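Local structure of protein-tyrosine-phosphatase (Shewanella sp., 2Z72) at residues K237-D242 and L248-G253. The protein catalyses the removal of phosphate from phosphotyrosine in proteins, as a cold-active phosphatase with a pair of zinc ions bound in a calcineurin-like phosphoesterase fold. Residues are numbered along the deposited sequence; the frame is centred on the assembly and turned at random.
Sequences KSLKAD and LFFGNG
Lys240 crosses the face of the Phe250 ring because CG stands beside the backbone N (chi1 -69°) and one bend at chi2 (-79°) turns an otherwise extended chain over it. Its CE sits over the middle of the ring, 3.6 Å from the centroid of Phe250, and NZ is 3.8 Å from that centroid in a cation-pi contact. Lysine suits this exposed place, since its CE methylene makes a CH-pi contact while NZ stays over the same face. Flat, apolar Phe250 offers its opposite face to CB of Phe249, and Leu239 CB meets its edge, 3.8 Å from CE1 of Phe250. With an alanine here in place of Phe250, the Lys240 ammonium would probably lose its aromatic partner and a gap would open between Leu239 CB and Phe249 CB. Within the calcineurin-like phosphoesterase region, two short consecutive helices, 236-241 and 243-249, meet at Asp242, whose short carboxylate suits an N-cap: OD2 accepts a hydrogen bond from Leu245 N. A type I turn from Phe250 to Gly253 follows the second helix. Deeper in, branched Leu239 spreads both methyls on the Phe249 ring, with CD2 over one face, 4.0 Å from the centroid of Phe249, and CD1 3.9 Å from Phe249 CD2. The Phe249 ring also meets Tyr228 of helix 221-231, their planes about 60° apart.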
ATOM      1  N   LYS A 237       8.364   7.605  21.650  1.00 20.65           N
ATOM      2  CA  LYS A 237       7.934   8.161  22.946  1.00 19.92           C
ATOM      3  C   LYS A 237       6.731   9.038  22.748  1.00 19.94           C
ATOM      4  O   LYS A 237       5.754   8.967  23.487  1.00 18.90           O
ATOM      5  CB  LYS A 237       9.056   8.970  23.594  1.00 22.57           C
ATOM      6  CG  LYS A 237       8.677   9.857  24.766  1.00 26.03           C
ATOM      7  CD  LYS A 237       9.899  10.680  25.215  1.00 33.42           C
ATOM      8  CE  LYS A 237       9.478  11.530  26.426  1.00 42.72           C
ATOM      9  NZ  LYS A 237       9.601  10.706  27.679  1.00 44.23           N
ATOM     10  N   SER A 238       6.796   9.932  21.762  1.00 17.15           N
ATOM     11  CA  SER A 238       5.672  10.857  21.565  1.00 16.60           C
ATOM     12  C   SER A 238       4.408  10.113  21.145  1.00 15.54           C
ATOM     13  O   SER A 238       3.321  10.474  21.594  1.00 17.20           O
ATOM     14  CB  SER A 238       5.963  11.938  20.503  1.00 17.11           C
ATOM     15  OG  SER A 238       7.071  12.764  20.923  1.00 21.57           O
ATOM     16  N   LEU A 239       4.588   9.119  20.254  1.00 16.01           N
ATOM     17  CA  LEU A 239       3.419   8.368  19.774  1.00 15.41           C
ATOM     18  C   LEU A 239       2.738   7.647  20.927  1.00 15.75           C
ATOM     19  O   LEU A 239       1.547   7.573  21.048  1.00 15.91           O
ATOM     20  CB  LEU A 239       3.821   7.378  18.670  1.00 15.52           C
ATOM     21  CG  LEU A 239       4.249   7.964  17.346  1.00 14.35           C
ATOM     22  CD1 LEU A 239       4.663   6.924  16.347  1.00 17.00           C
ATOM     23  CD2 LEU A 239       3.151   8.797  16.691  1.00 14.07           C
ATOM     24  N   LYS A 240       3.560   7.066  21.807  1.00 16.30           N
ATOM     25  CA  LYS A 240       3.088   6.308  22.930  1.00 18.13           C
ATOM     26  C   LYS A 240       2.448   7.233  23.962  1.00 17.54           C
ATOM     27  O   LYS A 240       1.470   6.847  24.603  1.00 19.26           O
ATOM     28  CB  LYS A 240       4.199   5.486  23.587  1.00 19.99           C
ATOM     29  CG  LYS A 240       4.699   4.325  22.733  1.00 19.99           C
ATOM     30  CD  LYS A 240       3.750   3.136  22.803  1.00 26.95           C
ATOM     31  CE  LYS A 240       4.274   1.975  21.923  1.00 30.02           C
ATOM     32  NZ  LYS A 240       3.422   0.759  22.007  1.00 38.29           N
ATOM     33  N   ALA A 241       2.950   8.432  24.139  1.00 18.01           N
ATOM     34  CA  ALA A 241       2.479   9.283  25.218  1.00 18.77           C
ATOM     35  C   ALA A 241       1.203   9.987  24.874  1.00 21.20           C
ATOM     36  O   ALA A 241       0.452  10.358  25.792  1.00 26.21           O
ATOM     37  CB  ALA A 241       3.516  10.344  25.596  1.00 22.30           C
ATOM     38  N   ASP A 242       0.944  10.186  23.579  1.00 20.27           N
ATOM     39  CA  ASP A 242      -0.332  10.835  23.165  1.00 16.70           C
ATOM     40  C   ASP A 242      -1.406   9.754  23.084  1.00 16.21           C
ATOM     41  O   ASP A 242      -1.252   8.812  22.294  1.00 16.16           O
ATOM     42  CB  ASP A 242      -0.131  11.617  21.860  1.00 17.60           C
ATOM     43  CG  ASP A 242      -1.383  12.384  21.478  1.00 18.93           C
ATOM     44  OD1 ASP A 242      -1.481  13.563  21.777  1.00 25.48           O
ATOM     45  OD2 ASP A 242      -2.322  11.780  20.936  1.00 17.89           O
ATOM     46  N   LEU A 248      -3.965   5.119  17.351  1.00 11.04           N
ATOM     47  CA  LEU A 248      -3.859   5.079  15.913  1.00 11.05           C
ATOM     48  C   LEU A 248      -2.689   4.253  15.423  1.00 10.23           C
ATOM     49  O   LEU A 248      -2.783   3.597  14.378  1.00 10.04           O
ATOM     50  CB  LEU A 248      -3.819   6.508  15.327  1.00 11.33           C
ATOM     51  CG  LEU A 248      -5.120   7.303  15.403  1.00 11.53           C
ATOM     52  CD1 LEU A 248      -4.859   8.751  14.961  1.00 13.26           C
ATOM     53  CD2 LEU A 248      -6.167   6.628  14.530  1.00 11.82           C
ATOM     54  N   PHE A 249      -1.558   4.333  16.130  1.00 10.72           N
ATOM     55  CA  PHE A 249      -0.347   3.712  15.623  1.00 10.81           C
ATOM     56  C   PHE A 249      -0.079   2.329  16.139  1.00 11.26           C
ATOM     57  O   PHE A 249       0.779   1.627  15.541  1.00 11.96           O
ATOM     58  CB  PHE A 249       0.880   4.600  15.934  1.00 11.62           C
ATOM     59  CG  PHE A 249       1.048   5.712  14.911  1.00 10.12           C
ATOM     60  CD1 PHE A 249       0.340   6.878  14.940  1.00 11.04           C
ATOM     61  CD2 PHE A 249       1.929   5.540  13.862  1.00 12.69           C
ATOM     62  CE1 PHE A 249       0.490   7.886  13.987  1.00 11.19           C
ATOM     63  CE2 PHE A 249       2.102   6.551  12.941  1.00 12.80           C
ATOM     64  CZ  PHE A 249       1.372   7.696  12.978  1.00 11.08           C
ATOM     65  N   PHE A 250      -0.743   1.866  17.179  1.00 12.51           N
ATOM     66  CA  PHE A 250      -0.371   0.585  17.771  1.00 13.09           C
ATOM     67  C   PHE A 250      -1.469  -0.433  17.748  1.00 12.94           C
ATOM     68  O   PHE A 250      -2.314  -0.461  16.849  1.00 13.33           O
ATOM     69  CB  PHE A 250       0.279   0.883  19.147  1.00 16.83           C
ATOM     70  CG  PHE A 250       1.510   1.757  18.948  1.00 17.83           C
ATOM     71  CD1 PHE A 250       1.509   3.019  19.544  1.00 18.98           C
ATOM     72  CD2 PHE A 250       2.577   1.380  18.165  1.00 19.54           C
ATOM     73  CE1 PHE A 250       2.594   3.861  19.350  1.00 19.06           C
ATOM     74  CE2 PHE A 250       3.691   2.207  17.966  1.00 20.27           C
ATOM     75  CZ  PHE A 250       3.645   3.471  18.564  1.00 21.97           C
ATOM     76  N   GLY A 251      -1.486  -1.433  18.625  1.00 15.65           N
ATOM     77  CA  GLY A 251      -2.111  -2.711  18.401  1.00 15.35           C
ATOM     78  C   GLY A 251      -3.570  -2.815  18.162  1.00 15.32           C
ATOM     79  O   GLY A 251      -4.062  -3.759  17.497  1.00 17.27           O
ATOM     80  N   ASN A 252      -4.341  -1.842  18.693  1.00 14.85           N
ATOM     81  CA  ASN A 252      -5.790  -1.908  18.497  1.00 14.06           C
ATOM     82  C   ASN A 252      -6.270  -0.989  17.381  1.00 12.34           C
ATOM     83  O   ASN A 252      -7.487  -0.841  17.146  1.00 13.57           O
ATOM     84  CB  ASN A 252      -6.537  -1.495  19.789  1.00 16.93           C
ATOM     85  CG  ASN A 252      -7.958  -2.056  19.854  1.00 18.93           C
ATOM     86  OD1 ASN A 252      -8.330  -3.163  19.475  1.00 20.26           O
ATOM     87  ND2 ASN A 252      -8.883  -1.252  20.376  1.00 19.35           N
ATOM     88  N   GLY A 253      -5.332  -0.299  16.714  1.00 11.74           N
ATOM     89  CA  GLY A 253      -5.661   0.734  15.773  1.00 10.88           C
ATOM     90  C   GLY A 253      -5.758   0.247  14.339  1.00 10.41           C
ATOM     91  O   GLY A 253      -5.611  -0.956  14.037  1.00 10.51           O
TER